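Long-range contact in erythromycin C-12 hydroxylase (Saccharopolyspora erythraea, PDB 2JJN), which hydroxylates erythromycin D at C-12 of its macrolactone ring to give erythromycin C, a haem-dependent monooxygenase step of antibiotic biosynthesis: residues L126-L139 with A366-D380. The protein carries 2 engineered substitutions. Residues are numbered along the deposited sequence; the frame is centred on the assembly and turned at random.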
ATOM      1  N   LEU A 126     -20.223  -9.749  -1.937  1.00 18.59           N
ATOM      2  CA  LEU A 126     -21.189  -8.837  -1.275  1.00 18.47           C
ATOM      3  C   LEU A 126     -22.610  -9.418  -1.267  1.00 20.04           C
ATOM      4  O   LEU A 126     -23.360  -9.183  -0.319  1.00 19.91           O
ATOM      5  CB  LEU A 126     -21.203  -7.478  -1.988  1.00 18.24           C
ATOM      6  CG  LEU A 126     -19.927  -6.631  -1.760  1.00 18.95           C
ATOM      7  CD1 LEU A 126     -20.057  -5.379  -2.564  1.00 19.50           C
ATOM      8  CD2 LEU A 126     -19.735  -6.358  -0.269  1.00 19.06           C
ATOM      9  N   ALA A 127     -22.967 -10.189  -2.298  1.00 18.97           N
ATOM     10  CA  ALA A 127     -24.358 -10.698  -2.394  1.00 18.99           C
ATOM     11  C   ALA A 127     -24.743 -11.645  -1.252  1.00 20.01           C
ATOM     12  O   ALA A 127     -25.917 -11.799  -0.918  1.00 20.07           O
ATOM     13  CB  ALA A 127     -24.585 -11.344  -3.734  1.00 18.49           C
ATOM     14  N   ASP A 128     -23.734 -12.224  -0.605  1.00 21.53           N
ATOM     15  CA  ASP A 128     -23.977 -13.152   0.476  1.00 22.15           C
ATOM     16  C   ASP A 128     -23.767 -12.616   1.886  1.00 22.86           C
ATOM     17  O   ASP A 128     -23.944 -13.350   2.867  1.00 24.66           O
ATOM     18  CB  ASP A 128     -23.099 -14.379   0.245  1.00 23.14           C
ATOM     19  CG  ASP A 128     -23.565 -15.183  -0.940  1.00 26.90           C
ATOM     20  OD1 ASP A 128     -24.784 -15.167  -1.184  1.00 27.58           O
ATOM     21  OD2 ASP A 128     -22.712 -15.792  -1.605  1.00 32.36           O
ATOM     22  N   ALA A 129     -23.447 -11.340   2.007  1.00 20.29           N
ATOM     23  CA  ALA A 129     -22.956 -10.841   3.303  1.00 20.10           C
ATOM     24  C   ALA A 129     -24.028 -10.301   4.264  1.00 19.10           C
ATOM     25  O   ALA A 129     -23.717  -9.950   5.421  1.00 20.38           O
ATOM     26  CB  ALA A 129     -21.908  -9.783   3.053  1.00 19.73           C
ATOM     27  N   GLY A 130     -25.274 -10.207   3.801  1.00 17.99           N
ATOM     28  CA  GLY A 130     -26.336  -9.585   4.614  1.00 16.26           C
ATOM     29  C   GLY A 130     -26.100  -8.113   4.825  1.00 16.78           C
ATOM     30  O   GLY A 130     -25.323  -7.487   4.090  1.00 16.81           O
ATOM     31  N   GLU A 131     -26.801  -7.543   5.814  1.00 14.78           N
ATOM     32  CA  GLU A 131     -26.800  -6.116   6.015  1.00 14.88           C
ATOM     33  C   GLU A 131     -25.915  -5.645   7.175  1.00 14.49           C
ATOM     34  O   GLU A 131     -25.716  -4.432   7.349  1.00 17.16           O
ATOM     35  CB  GLU A 131     -28.229  -5.630   6.203  1.00 14.07           C
ATOM     36  CG  GLU A 131     -29.092  -5.883   4.985  0.50 13.98           C
ATOM     37  CD  GLU A 131     -30.467  -5.270   5.108  0.50 16.38           C
ATOM     38  OE1 GLU A 131     -30.984  -5.194   6.247  0.50 18.44           O
ATOM     39  OE2 GLU A 131     -31.041  -4.895   4.063  0.50 17.04           O
ATOM     40  N   SER A 132     -25.398  -6.573   7.977  1.00 13.47           N
ATOM     41  CA  SER A 132     -24.452  -6.252   9.047  1.00 13.98           C
ATOM     42  C   SER A 132     -23.286  -7.208   8.930  1.00 13.63           C
ATOM     43  O   SER A 132     -23.460  -8.428   9.035  1.00 14.73           O
ATOM     44  CB  SER A 132     -25.152  -6.463  10.401  1.00 13.34           C
ATOM     45  OG  SER A 132     -24.228  -6.417  11.466  0.50 12.17           O
ATOM     46  N   PHE A 133     -22.088  -6.680   8.636  1.00 11.60           N
ATOM     47  CA  PHE A 133     -20.951  -7.551   8.338  1.00 11.86           C
ATOM     48  C   PHE A 133     -19.673  -6.738   8.432  1.00 11.67           C
ATOM     49  O   PHE A 133     -19.727  -5.513   8.488  1.00 12.79           O
ATOM     50  CB  PHE A 133     -21.076  -8.187   6.942  1.00 12.18           C
ATOM     51  CG  PHE A 133     -21.162  -7.189   5.808  1.00 11.91           C
ATOM     52  CD1 PHE A 133     -19.988  -6.783   5.141  1.00 12.61           C
ATOM     53  CD2 PHE A 133     -22.397  -6.713   5.352  1.00 12.11           C
ATOM     54  CE1 PHE A 133     -20.035  -5.919   4.036  1.00 11.73           C
ATOM     55  CE2 PHE A 133     -22.476  -5.811   4.277  1.00 13.58           C
ATOM     56  CZ  PHE A 133     -21.285  -5.375   3.626  1.00 13.23           C
ATOM     57  N   ASP A 134     -18.545  -7.454   8.476  1.00 12.16           N
ATOM     58  CA  ASP A 134     -17.253  -6.807   8.515  1.00 12.01           C
ATOM     59  C   ASP A 134     -16.818  -6.594   7.067  1.00 12.46           C
ATOM     60  O   ASP A 134     -16.628  -7.579   6.357  1.00 12.65           O
ATOM     61  CB  ASP A 134     -16.235  -7.675   9.252  1.00 13.56           C
ATOM     62  CG  ASP A 134     -14.839  -7.161   9.125  1.00 14.52           C
ATOM     63  OD1 ASP A 134     -13.891  -7.979   9.275  1.00 17.59           O
ATOM     64  OD2 ASP A 134     -14.633  -5.973   8.841  1.00 14.08           O
ATOM     65  N   LEU A 135     -16.687  -5.340   6.618  1.00 16.57           N
ATOM     66  CA  LEU A 135     -16.245  -5.107   5.255  1.00 17.70           C
ATOM     67  C   LEU A 135     -14.893  -5.750   4.962  1.00 19.10           C
ATOM     68  O   LEU A 135     -14.631  -6.179   3.849  1.00 19.68           O
ATOM     69  CB  LEU A 135     -16.141  -3.589   5.005  1.00 18.69           C
ATOM     70  CG  LEU A 135     -15.761  -3.184   3.584  1.00 21.63           C
ATOM     71  CD1 LEU A 135     -16.897  -3.531   2.696  1.00 23.16           C
ATOM     72  CD2 LEU A 135     -15.415  -1.719   3.530  1.00 23.96           C
ATOM     73  N   VAL A 136     -14.014  -5.812   5.973  1.00 17.97           N
ATOM     74  CA  VAL A 136     -12.683  -6.354   5.726  1.00 20.04           C
ATOM     75  C   VAL A 136     -12.755  -7.888   5.520  1.00 19.86           C
ATOM     76  O   VAL A 136     -12.300  -8.419   4.518  1.00 20.31           O
ATOM     77  CB  VAL A 136     -11.716  -5.988   6.878  1.00 20.20           C
ATOM     78  CG1 VAL A 136     -10.347  -6.655   6.657  1.00 21.49           C
ATOM     79  CG2 VAL A 136     -11.554  -4.494   6.990  1.00 20.64           C
ATOM     80  N   ASP A 137     -13.301  -8.635   6.492  1.00 20.96           N
ATOM     81  CA  ASP A 137     -13.404 -10.055   6.330  1.00 21.98           C
ATOM     82  C   ASP A 137     -14.188 -10.466   5.080  1.00 21.18           C
ATOM     83  O   ASP A 137     -13.858 -11.480   4.443  1.00 23.39           O
ATOM     84  CB  ASP A 137     -14.060 -10.724   7.555  1.00 23.06           C
ATOM     85  CG  ASP A 137     -13.157 -10.806   8.746  1.00 27.41           C
ATOM     86  OD1 ASP A 137     -11.959 -10.466   8.669  1.00 29.25           O
ATOM     87  OD2 ASP A 137     -13.709 -11.173   9.812  1.00 29.41           O
ATOM     88  N   VAL A 138     -15.233  -9.685   4.742  1.00 20.76           N
ATOM     89  CA  VAL A 138     -16.152 -10.103   3.670  1.00 20.62           C
ATOM     90  C   VAL A 138     -15.567  -9.780   2.297  1.00 19.65           C
ATOM     91  O   VAL A 138     -15.666 -10.588   1.362  1.00 21.43           O
ATOM     92  CB  VAL A 138     -17.539  -9.457   3.796  1.00 20.39           C
ATOM     93  CG1 VAL A 138     -18.388  -9.657   2.518  1.00 19.65           C
ATOM     94  CG2 VAL A 138     -18.272 -10.075   4.990  1.00 22.80           C
ATOM     95  N   LEU A 139     -14.974  -8.585   2.176  1.00 18.89           N
ATOM     96  CA  LEU A 139     -14.571  -8.102   0.844  1.00 19.80           C
ATOM     97  C   LEU A 139     -13.146  -7.565   0.788  1.00 19.77           C
ATOM     98  O   LEU A 139     -12.380  -7.935  -0.119  1.00 20.53           O
ATOM     99  CB  LEU A 139     -15.527  -6.994   0.366  1.00 19.20           C
ATOM    100  CG  LEU A 139     -15.164  -6.405  -1.014  1.00 18.11           C
ATOM    101  CD1 LEU A 139     -15.236  -7.470  -2.107  1.00 19.86           C
ATOM    102  CD2 LEU A 139     -16.065  -5.244  -1.406  1.00 21.21           C
ATOM    103  N   ALA A 366     -14.761  -2.045  -6.615  1.00 17.96           N
ATOM    104  CA  ALA A 366     -15.343  -2.326  -5.306  1.00 17.93           C
ATOM    105  C   ALA A 366     -16.332  -1.230  -4.881  1.00 17.71           C
ATOM    106  O   ALA A 366     -17.448  -1.545  -4.363  1.00 18.40           O
ATOM    107  CB  ALA A 366     -14.240  -2.472  -4.260  1.00 19.11           C
ATOM    108  N   LEU A 367     -15.958   0.039  -5.046  1.00 17.53           N
ATOM    109  CA  LEU A 367     -16.893   1.081  -4.654  1.00 16.97           C
ATOM    110  C   LEU A 367     -18.156   1.101  -5.556  1.00 18.02           C
ATOM    111  O   LEU A 367     -19.293   1.266  -5.039  1.00 18.34           O
ATOM    112  CB  LEU A 367     -16.203   2.437  -4.637  1.00 16.39           C
ATOM    113  CG  LEU A 367     -17.071   3.619  -4.161  1.00 17.23           C
ATOM    114  CD1 LEU A 367     -17.617   3.312  -2.780  1.00 20.09           C
ATOM    115  CD2 LEU A 367     -16.209   4.899  -4.103  1.00 18.60           C
ATOM    116  N   GLU A 368     -17.950   0.864  -6.850  1.00 18.33           N
ATOM    117  CA  GLU A 368     -19.105   0.734  -7.739  1.00 18.40           C
ATOM    118  C   GLU A 368     -20.080  -0.309  -7.240  1.00 17.48           C
ATOM    119  O   GLU A 368     -21.303  -0.102  -7.270  1.00 19.02           O
ATOM    120  CB  GLU A 368     -18.652   0.371  -9.145  1.00 18.52           C
ATOM    121  CG  GLU A 368     -17.967   1.550  -9.882  1.00 19.12           C
ATOM    122  CD  GLU A 368     -17.380   1.096 -11.226  1.00 21.65           C
ATOM    123  OE1 GLU A 368     -17.300  -0.131 -11.492  1.00 22.58           O
ATOM    124  OE2 GLU A 368     -16.947   1.968 -12.022  1.00 21.99           O
ATOM    125  N   GLU A 369     -19.540  -1.460  -6.813  1.00 17.30           N
ATOM    126  CA  GLU A 369     -20.396  -2.590  -6.441  1.00 17.02           C
ATOM    127  C   GLU A 369     -21.052  -2.385  -5.087  1.00 17.64           C
ATOM    128  O   GLU A 369     -22.190  -2.817  -4.864  1.00 17.07           O
ATOM    129  CB  GLU A 369     -19.572  -3.881  -6.466  1.00 18.18           C
ATOM    130  CG  GLU A 369     -19.121  -4.237  -7.857  1.00 18.12           C
ATOM    131  CD  GLU A 369     -20.298  -4.595  -8.754  1.00 19.56           C
ATOM    132  OE1 GLU A 369     -21.157  -5.350  -8.258  1.00 19.55           O
ATOM    133  OE2 GLU A 369     -20.374  -4.095  -9.898  1.00 19.79           O
ATOM    134  N   ILE A 370     -20.346  -1.700  -4.172  1.00 17.85           N
ATOM    135  CA  ILE A 370     -20.929  -1.369  -2.877  1.00 17.31           C
ATOM    136  C   ILE A 370     -22.139  -0.487  -3.126  1.00 18.08           C
ATOM    137  O   ILE A 370     -23.216  -0.694  -2.536  1.00 18.60           O
ATOM    138  CB  ILE A 370     -19.901  -0.682  -1.982  1.00 17.16           C
ATOM    139  CG1 ILE A 370     -18.866  -1.732  -1.525  1.00 17.82           C
ATOM    140  CG2 ILE A 370     -20.582   0.021  -0.792  1.00 17.57           C
ATOM    141  CD1 ILE A 370     -17.644  -1.100  -0.829  1.00 16.80           C
ATOM    142  N   ILE A 371     -21.938   0.521  -3.977  1.00 18.26           N
ATOM    143  CA  ILE A 371     -23.027   1.497  -4.187  1.00 18.29           C
ATOM    144  C   ILE A 371     -24.167   0.817  -4.967  1.00 18.04           C
ATOM    145  O   ILE A 371     -25.360   1.044  -4.668  1.00 18.70           O
ATOM    146  CB  ILE A 371     -22.477   2.713  -4.924  1.00 19.07           C
ATOM    147  CG1 ILE A 371     -21.619   3.516  -3.950  1.00 19.36           C
ATOM    148  CG2 ILE A 371     -23.607   3.599  -5.443  1.00 20.30           C
ATOM    149  CD1 ILE A 371     -20.809   4.650  -4.654  1.00 21.67           C
ATOM    150  N   ALA A 372     -23.829  -0.021  -5.960  1.00 16.99           N
ATOM    151  CA  ALA A 372     -24.858  -0.702  -6.742  1.00 16.68           C
ATOM    152  C   ALA A 372     -25.772  -1.538  -5.862  1.00 16.94           C
ATOM    153  O   ALA A 372     -26.999  -1.567  -6.045  1.00 18.65           O
ATOM    154  CB  ALA A 372     -24.214  -1.595  -7.851  1.00 16.38           C
ATOM    155  N   ARG A 373     -25.188  -2.246  -4.898  1.00 17.23           N
ATOM    156  CA  ARG A 373     -26.001  -3.128  -4.065  1.00 16.91           C
ATOM    157  C   ARG A 373     -26.679  -2.402  -2.942  1.00 15.31           C
ATOM    158  O   ARG A 373     -27.883  -2.639  -2.671  1.00 17.87           O
ATOM    159  CB  ARG A 373     -25.164  -4.311  -3.510  1.00 17.34           C
ATOM    160  CG  ARG A 373     -26.028  -5.267  -2.696  1.00 17.66           C
ATOM    161  CD  ARG A 373     -25.255  -6.532  -2.275  1.00 18.23           C
ATOM    162  NE  ARG A 373     -25.973  -7.273  -1.209  1.00 16.95           N
ATOM    163  CZ  ARG A 373     -26.925  -8.182  -1.406  1.00 16.64           C
ATOM    164  NH1 ARG A 373     -27.376  -8.472  -2.638  1.00 17.02           N
ATOM    165  NH2 ARG A 373     -27.492  -8.770  -0.359  1.00 16.56           N
ATOM    166  N   PHE A 374     -25.955  -1.528  -2.267  1.00  9.65           N
ATOM    167  CA  PHE A 374     -26.460  -1.015  -0.962  1.00 10.02           C
ATOM    168  C   PHE A 374     -26.785   0.479  -1.038  1.00  9.76           C
ATOM    169  O   PHE A 374     -27.466   1.001  -0.112  1.00 10.80           O
ATOM    170  CB  PHE A 374     -25.363  -1.153   0.071  1.00  9.75           C
ATOM    171  CG  PHE A 374     -24.893  -2.574   0.339  1.00  9.18           C
ATOM    172  CD1 PHE A 374     -25.730  -3.530   0.942  1.00 10.10           C
ATOM    173  CD2 PHE A 374     -23.595  -2.933  -0.001  1.00  8.13           C
ATOM    174  CE1 PHE A 374     -25.275  -4.823   1.242  1.00 10.61           C
ATOM    175  CE2 PHE A 374     -23.100  -4.227   0.300  1.00 12.07           C
ATOM    176  CZ  PHE A 374     -23.946  -5.178   0.945  1.00 11.11           C
ATOM    177  N   GLY A 375     -26.279   1.160  -2.053  1.00 10.17           N
ATOM    178  CA  GLY A 375     -26.332   2.645  -2.125  1.00 10.96           C
ATOM    179  C   GLY A 375     -25.352   3.366  -1.205  1.00 10.53           C
ATOM    180  O   GLY A 375     -24.822   4.402  -1.574  1.00 12.64           O
ATOM    181  N   ARG A 376     -25.165   2.846   0.001  1.00 10.46           N
ATOM    182  CA  ARG A 376     -24.202   3.370   0.976  1.00  9.59           C
ATOM    183  C   ARG A 376     -23.931   2.316   2.056  1.00  9.13           C
ATOM    184  O   ARG A 376     -24.677   1.327   2.179  1.00  9.99           O
ATOM    185  CB  ARG A 376     -24.747   4.666   1.603  1.00 10.68           C
ATOM    186  CG  ARG A 376     -25.993   4.414   2.461  1.00 11.57           C
ATOM    187  CD  ARG A 376     -26.512   5.717   3.144  1.00 12.91           C
ATOM    188  NE  ARG A 376     -27.095   6.544   2.084  1.00 18.48           N
ATOM    189  CZ  ARG A 376     -26.702   7.763   1.705  1.00 17.44           C
ATOM    190  NH1 ARG A 376     -25.768   8.474   2.344  1.00 17.75           N
ATOM    191  NH2 ARG A 376     -27.339   8.323   0.703  1.00 22.61           N
ATOM    192  N   LEU A 377     -22.845   2.510   2.785  1.00  9.26           N
ATOM    193  CA  LEU A 377     -22.589   1.768   4.014  1.00  9.81           C
ATOM    194  C   LEU A 377     -22.222   2.779   5.091  1.00 11.86           C
ATOM    195  O   LEU A 377     -21.745   3.866   4.773  1.00 13.06           O
ATOM    196  CB  LEU A 377     -21.389   0.847   3.846  1.00  9.97           C
ATOM    197  CG  LEU A 377     -21.697  -0.308   2.908  1.00 11.10           C
ATOM    198  CD1 LEU A 377     -20.352  -1.076   2.667  1.00 11.88           C
ATOM    199  CD2 LEU A 377     -22.735  -1.287   3.461  1.00 13.03           C
ATOM    200  N   THR A 378     -22.474   2.418   6.355  1.00 11.57           N
ATOM    201  CA  THR A 378     -21.969   3.228   7.478  1.00 11.04           C
ATOM    202  C   THR A 378     -21.171   2.327   8.429  1.00 10.95           C
ATOM    203  O   THR A 378     -21.365   1.106   8.439  1.00 10.90           O
ATOM    204  CB  THR A 378     -23.129   3.859   8.275  1.00 10.45           C
ATOM    205  OG1 THR A 378     -22.617   4.817   9.210  1.00 12.32           O
ATOM    206  CG2 THR A 378     -23.948   2.772   9.075  1.00 12.35           C
ATOM    207  N   VAL A 379     -20.192   2.903   9.138  1.00 11.58           N
ATOM    208  CA  VAL A 379     -19.398   2.134  10.093  1.00 11.82           C
ATOM    209  C   VAL A 379     -20.204   1.864  11.370  1.00 13.91           C
ATOM    210  O   VAL A 379     -20.793   2.818  11.899  1.00 16.54           O
ATOM    211  CB  VAL A 379     -18.044   2.867  10.387  1.00 11.92           C
ATOM    212  CG1 VAL A 379     -17.268   2.086  11.420  1.00 13.81           C
ATOM    213  CG2 VAL A 379     -17.306   3.074   9.048  1.00 14.69           C
ATOM    214  N   ASP A 380     -20.223   0.598  11.804  1.00 16.35           N
ATOM    215  CA  ASP A 380     -20.956   0.091  13.016  1.00 21.61           C
ATOM    216  C   ASP A 380     -20.011   0.076  14.219  1.00 24.46           C
ATOM    217  O   ASP A 380     -19.020  -0.705  14.279  1.00 24.23           O
ATOM    218  CB  ASP A 380     -21.498  -1.321  12.690  1.00 22.73           C
ATOM    219  CG  ASP A 380     -22.125  -2.072  13.892  1.00 26.21           C
ATOM    220  OD1 ASP A 380     -22.431  -1.438  14.939  1.00 24.15           O
ATOM    221  OD2 ASP A 380     -22.328  -3.327  13.745  1.00 27.19           O
TER
HETATM  222  O   HOH W   1     -25.239  -8.078   1.482  1.00 13.20           O
HETATM  223  O   HOH W   2     -21.947  -4.735  11.459  1.00 20.14           O
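F133 and F374 approach from opposite directions: chi1 of 59° sets F133 CG between the backbone N and the carbonyl carbon, while F374, at -61°, holds CG beside the N and anti to the carbonyl carbon. The pair packs where the C-terminal ends of helices 115-127 and 356-374 meet the small antiparallel sheet of the P450 fold in which 132-134 and 378-379 are the outer strands, joined through 400-402. F133 CE2 meets F374 CZ at 3.7 Å with the ring planes at 33°, an oblique meeting. The F374 ring is sandwiched, L377 CD2 over the rim of one face and R373 CG over the centre of the other, and L126 CD2 arrives at its edge. L126 is a knob in a hole formed by E369, I370, R373 and F374; its CD1 lies 4.0 Å from I370 CG1. E369 offers its CB to L126 CD1 while its carboxylate turns away to salt bridges with R119 and R123. The row continues inward as L135 CD1 touches L377 CD1 and I370 CD1, and L139 CD2 reaches A366 CB, with helix 228-259 packed against L135, L139 and A366. R373 runs extended along the end of helix 115-127, and A127 CA sits over the centre of one guanidinium face, 3.7 Å from R373 CZ. No direct hydrogen bond crosses between the segments; waters do the bridging. In the conformer modelled for S132, one water accepts from S132 OG, on strand 132-134, and donates to D380 OD2, just past strand 378-379; D380 OD1 takes the N-H of D382. The other donates to G130 O (2.7 Å), in the turn after the helix, where G130 has positive phi, and to L126 O (2.8 Å), and accepts from R373 NE at 2.9 Å.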